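Local coordinates for taurine dioxygenase (Burkholderia xenovorans, PDB 5KEU), which probably acts as an iron- and 2-oxoglutarate-dependent dioxygenase of the TfdA family, and holds a magnesium ion in its metal site in this crystal, at residues D43-E46 against V47-R51; L115-P118 against W119-W122. One frame throughout, in Å; residues are numbered along the deposited sequence.

Interaction 1: residues D43-E46 against V47-R51; sequences DPSE and VAQIR
Q49 reaches back over one turn of helix to S45 and meets it through both backbone and side chain, in the first two turns of helix 44-57. The backbone bonds come first. Four successive amides, from V47 to I50, each donate to the carbonyl four residues earlier, beginning with V47 N to D43 O at 3.1 Å and running on through A48 N to P44 O at 2.9 Å.

The second group is the start of the helix, where D43 is the N-cap and forms a capping box with E46. E46 N donates a hydrogen bond to D43 OD1 at 2.8 Å, and in return D43 N donates to E46 OE1 at 2.9 Å, meeting that oxygen on the anti side of the carboxylate. E46 has CG beside its own backbone N (chi1 -66°), which folds the side chain back toward the amide of D43. The two acids thus occupy two N-H groups at the first turn, and the dipole of the helix start would be expected to favour their negative charge.

Third are the side-chain contacts of S45 and Q49. With OG anti to the backbone N (chi1 168°), the serine hydroxyl oxygen accepts from Q49 NE2 at 3.1 Å, through a bent bond tilted from the amide plane. The same NE2 makes a weak bond to S45 O at 3.4 Å, the carbonyl that Q49 N already holds. The main polar partner of the amide lies outside the helix: Q49 OE1 accepts from I20 N, while NE2 also bonds S19 OG.

Helix 44-57 is the crossover of a beta-alpha-beta unit between strands 31-34 and 59-62, which are parallel neighbours in the seven-stranded mixed sheet. I50 packs on L42 and F79, and V47 on Q78.

Interaction 2: residues L115-P118 against W119-W122; sequences LLRP and WTGW. With FMT (formic acid), chain T.
R117 N and T120 OG1 meet at 2.8 Å inside a type I beta turn, R117 to T120, overlapped by a type II turn from W119 to W122. T120 OG1 is used twice: it accepts the nearly straight bond from R117 N and donates to O1 of a formic acid, probably from the crystallisation liquor, at 2.7 Å. The backbone of the first turn is closed by T120 N to R117 O at 3.0 Å, the donor standing well above the carbonyl plane.

R117 lies alongside the indole of W119. Its CB sits over the six-membered ring in a CH-pi contact, 3.7 Å from the centroid. The chain then bends at chi2 and chi3, bringing the guanidinium back so that W119 CH2 lies over the centre of one of its faces, 3.6 Å from R117 CZ; the two planes are 53° apart, so this is no flat stack. W119 CG lies between the backbone N and the carbonyl carbon (chi1 53°), which turns the ring back against R117 and P118. P118 CD reaches the ring obliquely at W119 CZ3.

Further out, E245 of the second subunit forms a salt bridge with R117 NE, placing the arginine at the subunit interface, where P118 packs on the same glutamate. Within its own chain W119 meets the ring of W244 and touches P222. The loop leads into strand 122-123, which carries the metal ligand H123; G121 O accepts from H123 ND1, and the W122 side chain lies about 5 Å from that of H273, another magnesium ligand. A single water links the first turn to that buried tryptophan, accepting from W122 NE1 at 2.8 Å and donating to P118 O.

In the fold
Both interactions are local and lie largely at the surface, on opposite sides of the chain's centre, with their own centres about 36 Å apart. They share no element. Interaction 1 belongs to the crossover helix beside the seven-stranded sheet, away from the metal; interaction 2 belongs to the loop feeding the edge strand 122-123 of the four-stranded sheet, close to the metal ligands. At 43-51 the bonds are regular helix bonds with an acid cap and an amide that fastens the segment to the N-terminal residues. At 115-122 two overlapping turns are held by a backbone bond each and by a threonine hydroxyl, with R117 over an indole face and engaging the second subunit.

Interaction 1: residues D43-E46 against V47-R51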
loop_
_atom_site.group_PDB
_atom_site.type_symbol
_atom_site.label_atom_id
_atom_site.label_comp_id
_atom_site.label_asym_id
_atom_site.label_seq_id
_atom_site.Cartn_x
_atom_site.Cartn_y
_atom_site.Cartn_z
ATOM N N ASP B 43 -14.528 -6.049 30.008
ATOM C CA ASP B 43 -15.324 -5.225 30.907
ATOM C C ASP B 43 -15.757 -3.965 30.159
ATOM O O ASP B 43 -15.275 -3.686 29.049
ATOM C CB ASP B 43 -14.559 -4.959 32.215
ATOM C CG ASP B 43 -13.286 -4.134 32.037
ATOM O OD1 ASP B 43 -13.210 -3.277 31.135
ATOM O OD2 ASP B 43 -12.353 -4.331 32.845
ATOM N N PRO B 44 -16.719 -3.210 30.705
ATOM C CA PRO B 44 -17.221 -2.038 29.967
ATOM C C PRO B 44 -16.141 -1.044 29.589
ATOM O O PRO B 44 -16.228 -0.435 28.515
ATOM C CB PRO B 44 -18.235 -1.425 30.943
ATOM C CG PRO B 44 -18.746 -2.637 31.724
ATOM C CD PRO B 44 -17.513 -3.473 31.926
ATOM N N SER B 45 -15.126 -0.863 30.439
ATOM C CA SER B 45 -14.050 0.068 30.111
ATOM C C SER B 45 -13.248 -0.408 28.901
ATOM O O SER B 45 -12.833 0.404 28.063
ATOM C CB SER B 45 -13.134 0.250 31.317
ATOM O OG SER B 45 -11.946 0.917 30.938
ATOM N N GLU B 46 -13.005 -1.714 28.801
ATOM C CA GLU B 46 -12.273 -2.234 27.649
ATOM C C GLU B 46 -13.081 -2.088 26.369
ATOM O O GLU B 46 -12.535 -1.717 25.320
ATOM C CB GLU B 46 -11.893 -3.691 27.898
ATOM C CG GLU B 46 -10.889 -3.841 29.037
ATOM C CD GLU B 46 -10.684 -5.281 29.453
ATOM O OE1 GLU B 46 -11.679 -6.024 29.537
ATOM O OE2 GLU B 46 -9.524 -5.677 29.684
ATOM N N VAL B 47 -14.380 -2.393 26.433
ATOM C CA VAL B 47 -15.261 -2.192 25.283
ATOM C C VAL B 47 -15.205 -0.741 24.828
ATOM O O VAL B 47 -15.037 -0.448 23.640
ATOM C CB VAL B 47 -16.699 -2.604 25.638
ATOM C CG1 VAL B 47 -17.642 -2.227 24.500
ATOM C CG2 VAL B 47 -16.754 -4.102 25.935
ATOM N N ALA B 48 -15.340 0.191 25.776
ATOM C CA ALA B 48 -15.359 1.601 25.415
ATOM C C ALA B 48 -14.035 2.022 24.798
ATOM O O ALA B 48 -14.010 2.769 23.816
ATOM C CB ALA B 48 -15.673 2.453 26.640
ATOM N N GLN B 49 -12.921 1.540 25.355
ATOM C CA GLN B 49 -11.616 1.927 24.828
ATOM C C GLN B 49 -11.432 1.421 23.410
ATOM O O GLN B 49 -10.908 2.138 22.547
ATOM C CB GLN B 49 -10.496 1.389 25.720
ATOM C CG GLN B 49 -10.316 2.105 27.045
ATOM C CD GLN B 49 -9.206 1.476 27.881
ATOM O OE1 GLN B 49 -8.022 1.605 27.563
ATOM N NE2 GLN B 49 -9.587 0.771 28.941
ATOM N N ILE B 50 -11.836 0.174 23.155
ATOM C CA ILE B 50 -11.701 -0.376 21.811
ATOM C C ILE B 50 -12.599 0.380 20.847
ATOM O O ILE B 50 -12.185 0.738 19.737
ATOM C CB ILE B 50 -12.008 -1.884 21.827
ATOM C CG1 ILE B 50 -10.888 -2.634 22.561
ATOM C CG2 ILE B 50 -12.207 -2.404 20.418
ATOM C CD1 ILE B 50 -11.221 -4.070 22.853
ATOM N N ARG B 51 -13.833 0.661 21.268
ATOM C CA ARG B 51 -14.753 1.422 20.431
ATOM C C ARG B 51 -14.196 2.805 20.103
ATOM O O ARG B 51 -14.271 3.256 18.956
ATOM C CB ARG B 51 -16.112 1.529 21.131
ATOM C CG ARG B 51 -17.210 1.673 20.139
ATOM C CD ARG B 51 -18.636 1.588 20.690
ATOM N NE ARG B 51 -19.492 1.816 19.532
ATOM C CZ ARG B 51 -20.139 0.860 18.883
ATOM N NH1 ARG B 51 -20.088 -0.393 19.328
ATOM N NH2 ARG B 51 -20.854 1.162 17.809
#

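Interaction 2: residues L115-P118 against W119-W122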
loop_
_atom_site.group_PDB
_atom_site.type_symbol
_atom_site.label_atom_id
_atom_site.label_comp_id
_atom_site.label_asym_id
_atom_site.label_seq_id
_atom_site.Cartn_x
_atom_site.Cartn_y
_atom_site.Cartn_z
ATOM N N LEU B 115 -9.460 -6.685 -15.406
ATOM C CA LEU B 115 -9.093 -5.346 -15.848
ATOM C C LEU B 115 -8.586 -4.603 -14.627
ATOM O O LEU B 115 -9.353 -4.330 -13.701
ATOM C CB LEU B 115 -10.274 -4.616 -16.488
ATOM C CG LEU B 115 -9.850 -3.456 -17.410
ATOM C CD1 LEU B 115 -10.864 -3.192 -18.522
ATOM C CD2 LEU B 115 -9.602 -2.197 -16.605
ATOM N N LEU B 116 -7.306 -4.244 -14.628
ATOM C CA LEU B 116 -6.664 -3.723 -13.428
ATOM C C LEU B 116 -6.490 -2.220 -13.537
ATOM O O LEU B 116 -5.798 -1.736 -14.440
ATOM C CB LEU B 116 -5.301 -4.389 -13.211
ATOM C CG LEU B 116 -5.344 -5.903 -13.020
ATOM C CD1 LEU B 116 -3.911 -6.444 -12.886
ATOM C CD2 LEU B 116 -6.170 -6.246 -11.785
ATOM N N ARG B 117 -7.087 -1.498 -12.592
ATOM C CA ARG B 117 -6.931 -0.064 -12.398
ATOM C C ARG B 117 -6.468 0.151 -10.961
ATOM O O ARG B 117 -6.549 -0.774 -10.144
ATOM C CB ARG B 117 -8.255 0.684 -12.642
ATOM C CG ARG B 117 -8.889 0.484 -14.037
ATOM C CD ARG B 117 -7.959 0.915 -15.184
ATOM N NE ARG B 117 -7.382 2.258 -15.064
ATOM C CZ ARG B 117 -7.966 3.379 -15.490
ATOM N NH1 ARG B 117 -9.164 3.338 -16.042
ATOM N NH2 ARG B 117 -7.344 4.545 -15.350
ATOM N N PRO B 118 -6.012 1.348 -10.590
ATOM C CA PRO B 118 -5.512 1.520 -9.217
ATOM C C PRO B 118 -6.554 1.244 -8.139
ATOM O O PRO B 118 -6.173 0.874 -7.024
ATOM C CB PRO B 118 -5.050 2.985 -9.207
ATOM C CG PRO B 118 -4.612 3.221 -10.646
ATOM C CD PRO B 118 -5.722 2.529 -11.426
ATOM N N TRP B 119 -7.845 1.397 -8.428
ATOM C CA TRP B 119 -8.901 1.151 -7.441
ATOM C C TRP B 119 -9.463 -0.272 -7.484
ATOM O O TRP B 119 -10.359 -0.594 -6.692
ATOM C CB TRP B 119 -10.054 2.144 -7.648
ATOM C CG TRP B 119 -10.562 2.150 -9.052
ATOM C CD1 TRP B 119 -11.498 1.315 -9.593
ATOM C CD2 TRP B 119 -10.124 3.005 -10.108
ATOM N NE1 TRP B 119 -11.685 1.615 -10.924
ATOM C CE2 TRP B 119 -10.853 2.649 -11.264
ATOM C CE3 TRP B 119 -9.185 4.038 -10.192
ATOM C CZ2 TRP B 119 -10.681 3.300 -12.492
ATOM C CZ3 TRP B 119 -9.012 4.686 -11.422
ATOM C CH2 TRP B 119 -9.772 4.318 -12.544
ATOM N N THR B 120 -8.965 -1.125 -8.370
ATOM C CA THR B 120 -9.534 -2.456 -8.535
ATOM C C THR B 120 -9.411 -3.251 -7.245
ATOM O O THR B 120 -8.333 -3.334 -6.642
ATOM C CB THR B 120 -8.834 -3.183 -9.684
ATOM O OG1 THR B 120 -9.065 -2.459 -10.896
ATOM C CG2 THR B 120 -9.363 -4.588 -9.826
ATOM N N GLY B 121 -10.530 -3.830 -6.806
ATOM C CA GLY B 121 -10.546 -4.627 -5.607
ATOM C C GLY B 121 -10.818 -3.854 -4.336
ATOM O O GLY B 121 -11.173 -4.467 -3.322
ATOM N N TRP B 122 -10.675 -2.527 -4.358
ATOM C CA TRP B 122 -11.011 -1.720 -3.186
ATOM C C TRP B 122 -12.515 -1.675 -2.997
ATOM O O TRP B 122 -13.252 -1.424 -3.955
ATOM C CB TRP B 122 -10.476 -0.301 -3.343
ATOM C CG TRP B 122 -9.006 -0.192 -3.118
ATOM C CD1 TRP B 122 -8.005 -0.251 -4.067
ATOM C CD2 TRP B 122 -8.358 -0.002 -1.858
ATOM N NE1 TRP B 122 -6.776 -0.098 -3.457
ATOM C CE2 TRP B 122 -6.965 0.055 -2.105
ATOM C CE3 TRP B 122 -8.817 0.109 -0.538
ATOM C CZ2 TRP B 122 -6.038 0.246 -1.085
ATOM C CZ3 TRP B 122 -7.887 0.308 0.486
ATOM C CH2 TRP B 122 -6.514 0.364 0.202
HETATM C C FMT T . -11.846 -2.213 -12.585
HETATM O O1 FMT T . -11.700 -2.756 -11.490
HETATM O O2 FMT T . -11.815 -2.800 -13.672
HETATM O O HOH W 1 -4.776 -0.408 -5.388
#